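Local coordinates for protein ribokinase (Giardia lamblia, PDB 6WHJ) that probably phosphorylates D-ribose at O-5 with ATP and a divalent cation, most likely magnesium, giving D-ribose 5-phosphate as a homodimeric PfkB-family carbohydrate kinase, at residues K8-G13 / P129-V134; K54-P59 / L284-E289; A138-M143 / S296-I301; E157-A162 / S167-V172. All coordinates share one frame; numbering follows the deposited sequence.

Contact 1. Residues K8-G13 / P129-V134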
loop_
_atom_site.group_PDB
_atom_site.type_symbol
_atom_site.label_atom_id
_atom_site.label_comp_id
_atom_site.label_asym_id
_atom_site.label_seq_id
_atom_site.Cartn_x
_atom_site.Cartn_y
_atom_site.Cartn_z
ATOM N N LYS B 8 -29.962 12.168 -13.944
ATOM C CA LYS B 8 -30.714 10.952 -14.211
ATOM C C LYS B 8 -30.054 9.699 -13.658
ATOM O O LYS B 8 -30.752 8.711 -13.420
ATOM C CB LYS B 8 -30.919 10.768 -15.725
ATOM C CG LYS B 8 -31.534 11.953 -16.469
ATOM C CD LYS B 8 -33.032 11.788 -16.674
ATOM C CE LYS B 8 -33.824 12.185 -15.434
ATOM N NZ LYS B 8 -35.201 11.602 -15.445
ATOM N N ILE B 9 -28.747 9.732 -13.403
ATOM C CA ILE B 9 -28.018 8.634 -12.778
ATOM C C ILE B 9 -27.383 9.179 -11.509
ATOM O O ILE B 9 -26.598 10.133 -11.565
ATOM C CB ILE B 9 -26.946 8.036 -13.709
ATOM C CG1 ILE B 9 -27.568 7.533 -15.018
ATOM C CG2 ILE B 9 -26.189 6.896 -13.005
ATOM C CD1 ILE B 9 -26.549 7.261 -16.116
ATOM N N VAL B 10 -27.734 8.589 -10.370
ATOM C CA VAL B 10 -27.194 8.970 -9.071
ATOM C C VAL B 10 -26.367 7.788 -8.569
ATOM O O VAL B 10 -26.882 6.669 -8.450
ATOM C CB VAL B 10 -28.315 9.346 -8.079
ATOM C CG1 VAL B 10 -27.748 9.732 -6.724
ATOM C CG2 VAL B 10 -29.178 10.463 -8.628
ATOM N N ILE B 11 -25.089 8.018 -8.292
ATOM C CA ILE B 11 -24.197 6.969 -7.803
ATOM C C ILE B 11 -23.815 7.314 -6.368
ATOM O O ILE B 11 -23.172 8.341 -6.117
ATOM C CB ILE B 11 -22.944 6.802 -8.683
ATOM C CG1 ILE B 11 -23.311 6.572 -10.147
ATOM C CG2 ILE B 11 -22.079 5.666 -8.173
ATOM C CD1 ILE B 11 -23.273 7.832 -10.975
ATOM N N ILE B 12 -24.231 6.474 -5.430
ATOM C CA ILE B 12 -23.936 6.662 -4.017
ATOM C C ILE B 12 -22.864 5.644 -3.652
ATOM O O ILE B 12 -23.155 4.447 -3.547
ATOM C CB ILE B 12 -25.185 6.471 -3.148
ATOM C CG1 ILE B 12 -26.361 7.295 -3.692
ATOM C CG2 ILE B 12 -24.890 6.873 -1.725
ATOM C CD1 ILE B 12 -27.716 6.912 -3.087
ATOM N N GLY B 13 -21.633 6.102 -3.448
ATOM C CA GLY B 13 -20.578 5.174 -3.116
ATOM C C GLY B 13 -19.261 5.839 -2.782
ATOM O O GLY B 13 -19.202 7.012 -2.412
ATOM N N PRO B 129 -28.464 15.690 3.089
ATOM C CA PRO B 129 -29.890 15.770 3.434
ATOM C C PRO B 129 -30.808 16.025 2.253
ATOM O O PRO B 129 -32.021 15.812 2.383
ATOM C CB PRO B 129 -29.934 16.926 4.438
ATOM C CG PRO B 129 -28.745 17.758 4.104
ATOM C CD PRO B 129 -27.693 16.785 3.704
ATOM N N ASP B 130 -30.289 16.524 1.129
ATOM C CA ASP B 130 -31.113 16.876 -0.019
ATOM C C ASP B 130 -31.098 15.810 -1.101
ATOM O O ASP B 130 -31.496 16.083 -2.237
ATOM C CB ASP B 130 -30.668 18.224 -0.580
ATOM C CG ASP B 130 -30.919 19.349 0.395
ATOM O OD1 ASP B 130 -32.052 19.422 0.916
ATOM O OD2 ASP B 130 -29.983 20.130 0.670
ATOM N N LEU B 131 -30.695 14.588 -0.754
ATOM C CA LEU B 131 -30.612 13.524 -1.745
ATOM C C LEU B 131 -31.990 13.143 -2.264
ATOM O O LEU B 131 -32.147 12.843 -3.452
ATOM C CB LEU B 131 -29.922 12.310 -1.130
ATOM C CG LEU B 131 -29.853 11.011 -1.935
ATOM C CD1 LEU B 131 -29.037 11.232 -3.198
ATOM C CD2 LEU B 131 -29.256 9.907 -1.091
ATOM N N MET B 132 -32.999 13.152 -1.384
ATOM C CA MET B 132 -34.341 12.723 -1.765
ATOM C C MET B 132 -34.867 13.539 -2.941
ATOM O O MET B 132 -35.514 12.997 -3.845
ATOM C CB MET B 132 -35.284 12.833 -0.560
ATOM C CG MET B 132 -36.716 12.400 -0.837
ATOM S SD MET B 132 -36.891 10.626 -1.191
ATOM C CE MET B 132 -36.449 9.916 0.402
ATOM N N ALA B 133 -34.583 14.842 -2.957
ATOM C CA ALA B 133 -35.073 15.692 -4.037
ATOM C C ALA B 133 -34.502 15.262 -5.383
ATOM O O ALA B 133 -35.193 15.325 -6.405
ATOM C CB ALA B 133 -34.726 17.157 -3.756
ATOM N N VAL B 134 -33.244 14.811 -5.399
ATOM C CA VAL B 134 -32.619 14.379 -6.646
ATOM C C VAL B 134 -33.144 13.011 -7.064
ATOM O O VAL B 134 -33.439 12.779 -8.243
ATOM C CB VAL B 134 -31.085 14.366 -6.493
ATOM C CG1 VAL B 134 -30.421 14.000 -7.809
ATOM C CG2 VAL B 134 -30.573 15.694 -5.980
#

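Contact 2. Residues K54-P59 / L284-E289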
loop_
_atom_site.group_PDB
_atom_site.type_symbol
_atom_site.label_atom_id
_atom_site.label_comp_id
_atom_site.label_asym_id
_atom_site.label_seq_id
_atom_site.Cartn_x
_atom_site.Cartn_y
_atom_site.Cartn_z
ATOM N N LYS B 54 -18.173 10.118 -18.754
ATOM C CA LYS B 54 -17.424 10.061 -20.008
ATOM C C LYS B 54 -18.205 9.408 -21.139
ATOM O O LYS B 54 -17.997 9.747 -22.309
ATOM C CB LYS B 54 -16.104 9.317 -19.816
ATOM C CG LYS B 54 -15.096 10.036 -18.941
ATOM C CD LYS B 54 -13.738 9.372 -19.098
ATOM C CE LYS B 54 -12.634 10.130 -18.395
ATOM N NZ LYS B 54 -11.477 9.214 -18.179
ATOM N N VAL B 55 -19.103 8.478 -20.823
ATOM C CA VAL B 55 -19.864 7.796 -21.857
ATOM C C VAL B 55 -21.168 8.534 -22.138
ATOM O O VAL B 55 -21.758 8.355 -23.213
ATOM C CB VAL B 55 -20.091 6.331 -21.430
ATOM C CG1 VAL B 55 -20.976 5.598 -22.403
ATOM C CG2 VAL B 55 -18.751 5.598 -21.311
ATOM N N LEU B 56 -21.596 9.401 -21.230
ATOM C CA LEU B 56 -22.777 10.214 -21.446
ATOM C C LEU B 56 -22.524 11.242 -22.538
ATOM O O LEU B 56 -21.407 11.738 -22.709
ATOM C CB LEU B 56 -23.155 10.928 -20.154
ATOM C CG LEU B 56 -24.079 10.183 -19.203
ATOM C CD1 LEU B 56 -24.227 11.005 -17.944
ATOM C CD2 LEU B 56 -25.425 9.919 -19.863
ATOM N N ARG B 57 -23.581 11.555 -23.287
ATOM C CA ARG B 57 -23.519 12.657 -24.242
ATOM C C ARG B 57 -23.267 13.980 -23.524
ATOM O O ARG B 57 -22.311 14.701 -23.835
ATOM C CB ARG B 57 -24.814 12.708 -25.055
ATOM N N ASP B 58 -24.114 14.304 -22.547
ATOM C CA ASP B 58 -23.936 15.448 -21.662
ATOM C C ASP B 58 -23.613 14.927 -20.266
ATOM O O ASP B 58 -24.454 14.246 -19.653
ATOM C CB ASP B 58 -25.191 16.332 -21.642
ATOM C CG ASP B 58 -25.257 17.261 -20.430
ATOM O OD1 ASP B 58 -24.198 17.758 -19.977
ATOM O OD2 ASP B 58 -26.386 17.541 -19.968
ATOM N N PRO B 59 -22.409 15.171 -19.742
ATOM C CA PRO B 59 -22.036 14.578 -18.443
ATOM C C PRO B 59 -22.911 15.016 -17.281
ATOM O O PRO B 59 -22.965 14.301 -16.272
ATOM C CB PRO B 59 -20.586 15.035 -18.242
ATOM C CG PRO B 59 -20.108 15.462 -19.587
ATOM C CD PRO B 59 -21.296 15.885 -20.389
ATOM N N LEU B 284 -28.893 2.213 -20.246
ATOM C CA LEU B 284 -30.165 1.874 -19.625
ATOM C C LEU B 284 -31.011 3.121 -19.441
ATOM O O LEU B 284 -32.195 3.144 -19.798
ATOM C CB LEU B 284 -29.917 1.180 -18.292
ATOM C CG LEU B 284 -31.044 0.382 -17.656
ATOM C CD1 LEU B 284 -31.611 -0.590 -18.666
ATOM C CD2 LEU B 284 -30.495 -0.370 -16.454
ATOM N N MET B 285 -30.400 4.183 -18.917
ATOM C CA MET B 285 -31.109 5.440 -18.711
ATOM C C MET B 285 -31.579 6.037 -20.031
ATOM O O MET B 285 -32.657 6.639 -20.091
ATOM C CB MET B 285 -30.205 6.426 -17.963
ATOM C CG MET B 285 -30.844 7.772 -17.651
ATOM S SD MET B 285 -30.565 8.977 -18.975
ATOM C CE MET B 285 -28.777 9.006 -19.001
ATOM N N GLU B 286 -30.800 5.867 -21.102
ATOM C CA GLU B 286 -31.187 6.440 -22.387
ATOM C C GLU B 286 -32.344 5.675 -23.009
ATOM O O GLU B 286 -33.255 6.278 -23.583
ATOM C CB GLU B 286 -29.993 6.466 -23.337
ATOM C CG GLU B 286 -28.987 7.549 -23.018
ATOM C CD GLU B 286 -27.706 7.426 -23.828
ATOM O OE1 GLU B 286 -27.597 6.478 -24.640
ATOM O OE2 GLU B 286 -26.821 8.301 -23.668
ATOM N N LEU B 287 -32.335 4.344 -22.889
ATOM C CA LEU B 287 -33.420 3.550 -23.456
ATOM C C LEU B 287 -34.747 3.822 -22.756
ATOM O O LEU B 287 -35.811 3.648 -23.362
ATOM C CB LEU B 287 -33.069 2.063 -23.386
ATOM C CG LEU B 287 -31.904 1.615 -24.274
ATOM C CD1 LEU B 287 -31.492 0.190 -23.952
ATOM C CD2 LEU B 287 -32.224 1.773 -25.761
ATOM N N ALA B 288 -34.704 4.250 -21.492
ATOM C CA ALA B 288 -35.907 4.616 -20.759
ATOM C C ALA B 288 -36.516 5.924 -21.239
ATOM O O ALA B 288 -37.674 6.198 -20.913
ATOM C CB ALA B 288 -35.601 4.699 -19.266
ATOM N N GLU B 289 -35.784 6.720 -22.016
ATOM C CA GLU B 289 -36.307 7.958 -22.585
ATOM C C GLU B 289 -36.731 7.822 -24.035
ATOM O O GLU B 289 -37.654 8.519 -24.472
ATOM C CB GLU B 289 -35.250 9.063 -22.553
ATOM C CG GLU B 289 -34.993 9.734 -21.258
ATOM C CD GLU B 289 -33.869 10.724 -21.408
ATOM O OE1 GLU B 289 -33.092 10.589 -22.375
ATOM O OE2 GLU B 289 -33.785 11.663 -20.597
#

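Contact 3. Residues A138-M143 / S296-I301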
loop_
_atom_site.group_PDB
_atom_site.type_symbol
_atom_site.label_atom_id
_atom_site.label_comp_id
_atom_site.label_asym_id
_atom_site.label_seq_id
_atom_site.Cartn_x
_atom_site.Cartn_y
_atom_site.Cartn_z
ATOM N N ALA B 138 -34.767 11.153 -10.741
ATOM C CA ALA B 138 -33.779 10.370 -11.466
ATOM C C ALA B 138 -34.395 9.080 -12.024
ATOM O O ALA B 138 -35.508 8.683 -11.674
ATOM C CB ALA B 138 -32.593 10.046 -10.555
ATOM N N THR B 139 -33.645 8.418 -12.907
ATOM C CA THR B 139 -34.033 7.126 -13.465
ATOM C C THR B 139 -33.321 5.961 -12.786
ATOM O O THR B 139 -33.950 4.933 -12.501
ATOM C CB THR B 139 -33.741 7.068 -14.973
ATOM O OG1 THR B 139 -34.438 8.125 -15.652
ATOM C CG2 THR B 139 -34.198 5.734 -15.547
ATOM N N LEU B 140 -32.028 6.116 -12.505
ATOM C CA LEU B 140 -31.219 5.065 -11.919
ATOM C C LEU B 140 -30.486 5.582 -10.690
ATOM O O LEU B 140 -30.012 6.723 -10.665
ATOM C CB LEU B 140 -30.196 4.534 -12.927
ATOM C CG LEU B 140 -30.742 3.975 -14.234
ATOM C CD1 LEU B 140 -29.573 3.520 -15.102
ATOM C CD2 LEU B 140 -31.710 2.827 -13.949
ATOM N N VAL B 141 -30.384 4.728 -9.678
ATOM C CA VAL B 141 -29.514 4.966 -8.539
ATOM C C VAL B 141 -28.645 3.727 -8.380
ATOM O O VAL B 141 -29.147 2.604 -8.488
ATOM C CB VAL B 141 -30.304 5.290 -7.253
ATOM C CG1 VAL B 141 -31.260 4.179 -6.886
ATOM C CG2 VAL B 141 -29.340 5.568 -6.110
ATOM N N VAL B 142 -27.336 3.931 -8.172
ATOM C CA VAL B 142 -26.336 2.864 -8.218
ATOM C C VAL B 142 -25.545 2.852 -6.917
ATOM O O VAL B 142 -25.127 3.906 -6.422
ATOM C CB VAL B 142 -25.376 3.026 -9.418
ATOM C CG1 VAL B 142 -24.540 1.776 -9.604
ATOM C CG2 VAL B 142 -26.144 3.342 -10.687
ATOM N N MET B 143 -25.328 1.656 -6.367
ATOM C CA MET B 143 -24.555 1.493 -5.143
ATOM C C MET B 143 -23.659 0.270 -5.276
ATOM O O MET B 143 -23.921 -0.631 -6.077
ATOM C CB MET B 143 -25.460 1.325 -3.915
ATOM C CG MET B 143 -26.407 2.482 -3.664
ATOM S SD MET B 143 -27.212 2.376 -2.059
ATOM C CE MET B 143 -25.834 2.641 -0.940
ATOM N N SER B 296 -41.046 1.809 -18.054
ATOM C CA SER B 296 -41.365 0.391 -17.960
ATOM C C SER B 296 -40.708 -0.408 -19.075
ATOM O O SER B 296 -40.845 -1.637 -19.105
ATOM C CB SER B 296 -42.880 0.185 -17.980
ATOM O OG SER B 296 -43.452 0.660 -19.187
ATOM N N ALA B 297 -40.037 0.269 -20.014
ATOM C CA ALA B 297 -39.132 -0.416 -20.927
ATOM C C ALA B 297 -38.001 -1.081 -20.163
ATOM O O ALA B 297 -37.417 -2.059 -20.643
ATOM C CB ALA B 297 -38.566 0.559 -21.954
ATOM N N LEU B 298 -37.661 -0.556 -18.985
ATOM C CA LEU B 298 -36.629 -1.186 -18.174
ATOM C C LEU B 298 -37.100 -2.493 -17.550
ATOM O O LEU B 298 -36.327 -3.119 -16.814
ATOM C CB LEU B 298 -36.149 -0.228 -17.085
ATOM C CG LEU B 298 -35.667 1.137 -17.593
ATOM C CD1 LEU B 298 -35.110 1.984 -16.459
ATOM C CD2 LEU B 298 -34.675 1.018 -18.725
ATOM N N ASN B 299 -38.339 -2.907 -17.807
ATOM C CA ASN B 299 -38.854 -4.197 -17.370
ATOM C C ASN B 299 -38.756 -5.269 -18.455
ATOM O O ASN B 299 -39.149 -6.410 -18.211
ATOM C CB ASN B 299 -40.313 -4.063 -16.933
ATOM C CG ASN B 299 -40.489 -3.163 -15.723
ATOM O OD1 ASN B 299 -39.551 -2.922 -14.954
ATOM N ND2 ASN B 299 -41.704 -2.646 -15.556
ATOM N N ASP B 300 -38.267 -4.914 -19.647
ATOM C CA ASP B 300 -38.133 -5.809 -20.791
ATOM C C ASP B 300 -36.710 -6.353 -20.858
ATOM O O ASP B 300 -35.745 -5.586 -20.793
ATOM C CB ASP B 300 -38.483 -5.066 -22.086
ATOM C CG ASP B 300 -38.361 -5.941 -23.343
ATOM O OD1 ASP B 300 -37.961 -7.123 -23.248
ATOM O OD2 ASP B 300 -38.647 -5.428 -24.452
ATOM N N ILE B 301 -36.582 -7.680 -20.991
ATOM C CA ILE B 301 -35.250 -8.281 -20.948
ATOM C C ILE B 301 -34.448 -7.911 -22.188
ATOM O O ILE B 301 -33.218 -7.842 -22.135
ATOM C CB ILE B 301 -35.325 -9.807 -20.772
ATOM C CG1 ILE B 301 -33.957 -10.343 -20.347
ATOM C CG2 ILE B 301 -35.744 -10.472 -22.065
ATOM C CD1 ILE B 301 -33.915 -11.831 -20.146
#

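Contact 4. Residues E157-A162 / S167-V172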
loop_
_atom_site.group_PDB
_atom_site.type_symbol
_atom_site.label_atom_id
_atom_site.label_comp_id
_atom_site.label_asym_id
_atom_site.label_seq_id
_atom_site.Cartn_x
_atom_site.Cartn_y
_atom_site.Cartn_z
ATOM N N GLU B 157 -33.068 2.536 2.790
ATOM C CA GLU B 157 -34.371 3.047 3.203
ATOM C C GLU B 157 -34.729 4.328 2.452
ATOM O O GLU B 157 -35.883 4.511 2.045
ATOM C CB GLU B 157 -34.397 3.263 4.714
ATOM C CG GLU B 157 -35.693 3.870 5.204
ATOM C CD GLU B 157 -36.909 2.996 4.923
ATOM O OE1 GLU B 157 -36.758 1.757 4.792
ATOM O OE2 GLU B 157 -38.020 3.561 4.818
ATOM N N VAL B 158 -33.748 5.196 2.201
ATOM C CA VAL B 158 -34.026 6.395 1.418
ATOM C C VAL B 158 -34.515 6.018 0.029
ATOM O O VAL B 158 -35.505 6.569 -0.472
ATOM C CB VAL B 158 -32.773 7.284 1.341
ATOM C CG1 VAL B 158 -32.978 8.400 0.336
ATOM C CG2 VAL B 158 -32.450 7.856 2.714
ATOM N N ILE B 159 -33.848 5.051 -0.603
ATOM C CA ILE B 159 -34.206 4.652 -1.959
ATOM C C ILE B 159 -35.594 4.012 -1.984
ATOM O O ILE B 159 -36.396 4.261 -2.895
ATOM C CB ILE B 159 -33.123 3.717 -2.510
ATOM C CG1 ILE B 159 -31.785 4.457 -2.578
ATOM C CG2 ILE B 159 -33.503 3.230 -3.901
ATOM C CD1 ILE B 159 -30.612 3.555 -2.907
ATOM N N LYS B 160 -35.914 3.205 -0.966
ATOM C CA LYS B 160 -37.247 2.615 -0.872
ATOM C C LYS B 160 -38.314 3.698 -0.837
ATOM O O LYS B 160 -39.350 3.586 -1.508
ATOM C CB LYS B 160 -37.337 1.704 0.357
ATOM C CG LYS B 160 -38.691 1.015 0.601
ATOM C CD LYS B 160 -38.665 0.217 1.897
ATOM C CE LYS B 160 -39.960 -0.530 2.146
ATOM N NZ LYS B 160 -40.046 -1.078 3.538
ATOM N N GLN B 161 -38.056 4.773 -0.090
ATOM C CA GLN B 161 -38.985 5.897 -0.040
ATOM C C GLN B 161 -39.003 6.683 -1.346
ATOM O O GLN B 161 -40.044 7.241 -1.718
ATOM C CB GLN B 161 -38.617 6.828 1.114
ATOM C CG GLN B 161 -39.137 6.406 2.476
ATOM C CD GLN B 161 -38.542 7.229 3.609
ATOM O OE1 GLN B 161 -38.484 8.457 3.544
ATOM N NE2 GLN B 161 -38.121 6.552 4.670
ATOM N N ALA B 162 -37.870 6.736 -2.057
ATOM C CA ALA B 162 -37.831 7.464 -3.323
ATOM C C ALA B 162 -38.558 6.700 -4.421
ATOM O O ALA B 162 -39.219 7.310 -5.271
ATOM C CB ALA B 162 -36.387 7.746 -3.737
ATOM N N SER B 167 -41.992 6.151 -9.615
ATOM C CA SER B 167 -42.104 4.780 -10.107
ATOM C C SER B 167 -41.191 4.498 -11.288
ATOM O O SER B 167 -41.131 3.350 -11.742
ATOM C CB SER B 167 -43.550 4.473 -10.505
ATOM O OG SER B 167 -43.974 5.319 -11.560
ATOM N N SER B 168 -40.492 5.504 -11.800
ATOM C CA SER B 168 -39.531 5.299 -12.868
ATOM C C SER B 168 -38.124 5.022 -12.351
ATOM O O SER B 168 -37.254 4.625 -13.136
ATOM C CB SER B 168 -39.529 6.507 -13.804
ATOM O OG SER B 168 -39.322 7.702 -13.081
ATOM N N LEU B 169 -37.895 5.174 -11.049
ATOM C CA LEU B 169 -36.572 4.981 -10.474
ATOM C C LEU B 169 -36.266 3.491 -10.354
ATOM O O LEU B 169 -37.102 2.713 -9.881
ATOM C CB LEU B 169 -36.494 5.642 -9.100
ATOM C CG LEU B 169 -35.190 5.409 -8.345
ATOM C CD1 LEU B 169 -34.041 6.037 -9.087
ATOM C CD2 LEU B 169 -35.292 5.959 -6.960
ATOM N N ARG B 170 -35.083 3.090 -10.820
ATOM C CA ARG B 170 -34.599 1.723 -10.696
ATOM C C ARG B 170 -33.302 1.724 -9.894
ATOM O O ARG B 170 -32.450 2.598 -10.081
ATOM C CB ARG B 170 -34.359 1.090 -12.069
ATOM C CG ARG B 170 -35.622 0.863 -12.846
ATOM C CD ARG B 170 -36.545 -0.163 -12.250
ATOM N NE ARG B 170 -37.722 -0.299 -13.107
ATOM C CZ ARG B 170 -38.831 0.426 -12.982
ATOM N NH1 ARG B 170 -38.940 1.326 -12.010
ATOM N NH2 ARG B 170 -39.840 0.244 -13.826
ATOM N N PHE B 171 -33.166 0.759 -8.990
ATOM C CA PHE B 171 -31.972 0.594 -8.164
ATOM C C PHE B 171 -31.085 -0.489 -8.787
ATOM O O PHE B 171 -31.477 -1.659 -8.861
ATOM C CB PHE B 171 -32.382 0.239 -6.737
ATOM C CG PHE B 171 -31.236 0.021 -5.777
ATOM C CD1 PHE B 171 -29.970 0.526 -6.027
ATOM C CD2 PHE B 171 -31.454 -0.662 -4.582
ATOM C CE1 PHE B 171 -28.936 0.327 -5.123
ATOM C CE2 PHE B 171 -30.433 -0.859 -3.676
ATOM C CZ PHE B 171 -29.168 -0.364 -3.949
ATOM N N VAL B 172 -29.897 -0.086 -9.244
ATOM C CA VAL B 172 -28.875 -0.995 -9.750
ATOM C C VAL B 172 -27.834 -1.187 -8.653
ATOM O O VAL B 172 -27.179 -0.222 -8.236
ATOM C CB VAL B 172 -28.217 -0.457 -11.029
ATOM C CG1 VAL B 172 -27.168 -1.469 -11.562
ATOM C CG2 VAL B 172 -29.277 -0.115 -12.080
#

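Contact 1. Residues K8-G13 / P129-V134
Val-10 of strand 9-12 meets both Leu-131 and Val-134 of helix 131-135, a helix-on-sheet contact in the large, mostly parallel sheet of the ribokinase (PfkB) fold. The two methyls of Val-10 divide the work. CG1, set anti to the backbone N (chi1 180°), lies 4.0 Å from CD1 of Leu-131, while CG2, on the side of the backbone N, approaches CG1 of Val-134 at 3.8 Å. Leu-131 is shared in turn: its second branch, CD2, runs tip to tip with Ile-12, whose CD1 stops 3.9 Å away. Val-10 and Ile-12 alternate with Ile-9 and Ile-11 along the strand, which puts their CB atoms on the helix-facing side of the sheet. No hydrogen bond crosses the interface, so hydrophobic packing alone joins the two segments.

Further out, Val-65 of neighbouring strand 62-69 touches Val-10, Ile-12 and Leu-131, and Phe-155 of helix 149-165 packs on Ile-12 and Leu-131. On the other face of the sheet, Ile-9 rests against Val-282 of helix 272-287. The strand itself is fixed by backbone pairing with strand 140-143, which probably includes a hydrogen bond from Ile-12 N to Val-142 O.

Contact 2. Residues K54-P59 / L284-E289
Leu-56 and Met-285 carry this contact, in which the loop leaving helix 44-55 packs against the C-terminal end of helix 272-287, two helices of the ribokinase fold; Glu-286 adds to the covering of Leu-56. Leu-56 has the largest share of the buried surface. It is the first residue beyond its helix to leave helical backbone angles, with psi at 147°. Its CB does not point straight at the other helix, but the end of the side chain comes nearer, and branch CD2 makes the touch, 3.6 Å from CE of Met-285. Val-282 and Arg-61 also touch the Leu-56 side chain.

The methionine starts with CG anti to the backbone N and then bends at both chi2 (-90°) and chi3 (-59°). The double bend turns the terminal methyl across the leucine, so that the two side chains meet at about a right angle. The same methionine reaches strand 9-12, where its CE packs on CD1 of Ile-9, and thus lies between the sheet and the loop.

Glu-286 contributes mainly by covering the leucine: its OE2 is 4.4 Å from CD2 of Leu-56, a distance of plain proximity and not of a polar bond. The charged end is engaged elsewhere, since OE1 forms salt bridges with Arg-331 and Arg-283. One guanidinium links the glutamate to the last turn of helix 44-55, because Arg-331 also donates through NH2 to the carbonyl O of Val-55.

Contact 3. Residues A138-M143 / S296-I301
A parallel strand of the large sheet, 140-143, meets at its N-terminal end the end of a 3-10 segment, residues 296-299, in the connection between helices 272-287 and 301-318. The contact is small and apolar, with 71 Å² buried in total, and centres on Leu-298. Its CD1 is the touching atom on both counts: it lies 4.0 Å from CG2 of Thr-139 and 4.3 Å from CD2 of Leu-140.

Thr-139 presents its methyl rather than its hydroxyl, because chi1 of -58° sets CG2 anti to the backbone N and OG1 beside that N. The threonine and leucine side chains then cross at about a right angle. The CB of Leu-140 points along the flank of the contact, yet its branched end swings nearer. CD2 of Leu-298 serves another neighbour, packing on CB of Ala-288, and Leu-284 adds to the same apolar cluster.

Backbone bonds hold the turn, with Asn-299 N to Ser-296 O at 3.1 Å and Asp-300 N to Ala-297 O at the same length. Asp-300 then N-caps helix 301-318 through OD1, which accepts from the N of Asp-302. The contact joins the connection between two helices on one side of the central sheet to the start of strand 140-143, within the alpha/beta/alpha fold of the ribokinase family.

Contact 4. Residues E157-A162 / S167-V172
Ile-159 places its CD1 over one face of the Phe-171 ring, 4.2 Å from the centroid and 8° off the ring normal, a CH-pi contact made almost at the ring centre. The nearest ring atom is CE1, at 4.3 Å. With CG anti to the backbone N (chi1 179°), the ring is carried from the strand toward the helix, under the methyl. A second flat group, the guanidinium of Arg-170, starts from a CB turned away from the helix. Its NH1 donates in the guanidinium plane to two carbonyls of its own segment, Ser-167 O at 3.0 Å and Leu-169 O at 3.1 Å; for both acceptors the donor stands above the carbonyl plane. These bonds brace the turn that enters the strand. On the helix, Gln-161 NE2 donates to the anti lone pair of Glu-157 OE2 at 3.0 Å, with a nearly straight angle of 171°.

Helix 149-165 and strand 170-173 are the second and third elements of a beta-alpha-beta crossover begun by strand 140-143. Leu-169, just before the strand, packs against Ala-162: its CD2 lies 3.8 Å from CB of the alanine and 4.5 Å from CG2 of Ile-159. Ile-190, Val-141 and Met-143 also border the isoleucine.

Overall arrangement
From the N terminus, strand 9-12 opens contact 1, which closes at helix 131-135 after 115 intervening residues. Within that loop, segment 54-59 opens contact 2, which closes only at 284-289, so contacts 1 and 2 cross. Contact 3 starts at strand 140-143, after contact 1 has closed, and ends at 296-301, beyond contact 2, which it also crosses. The short contact 4 closes a helix-to-strand turn and nests inside the loops of both contacts 2 and 3. Strands 9-12, 140-143 and 170-173 are successive neighbours in one sheet: contacts 1 and 4 pack helices on one face, contacts 2 and 3 lie toward the other, where Leu-140 touches Met-285.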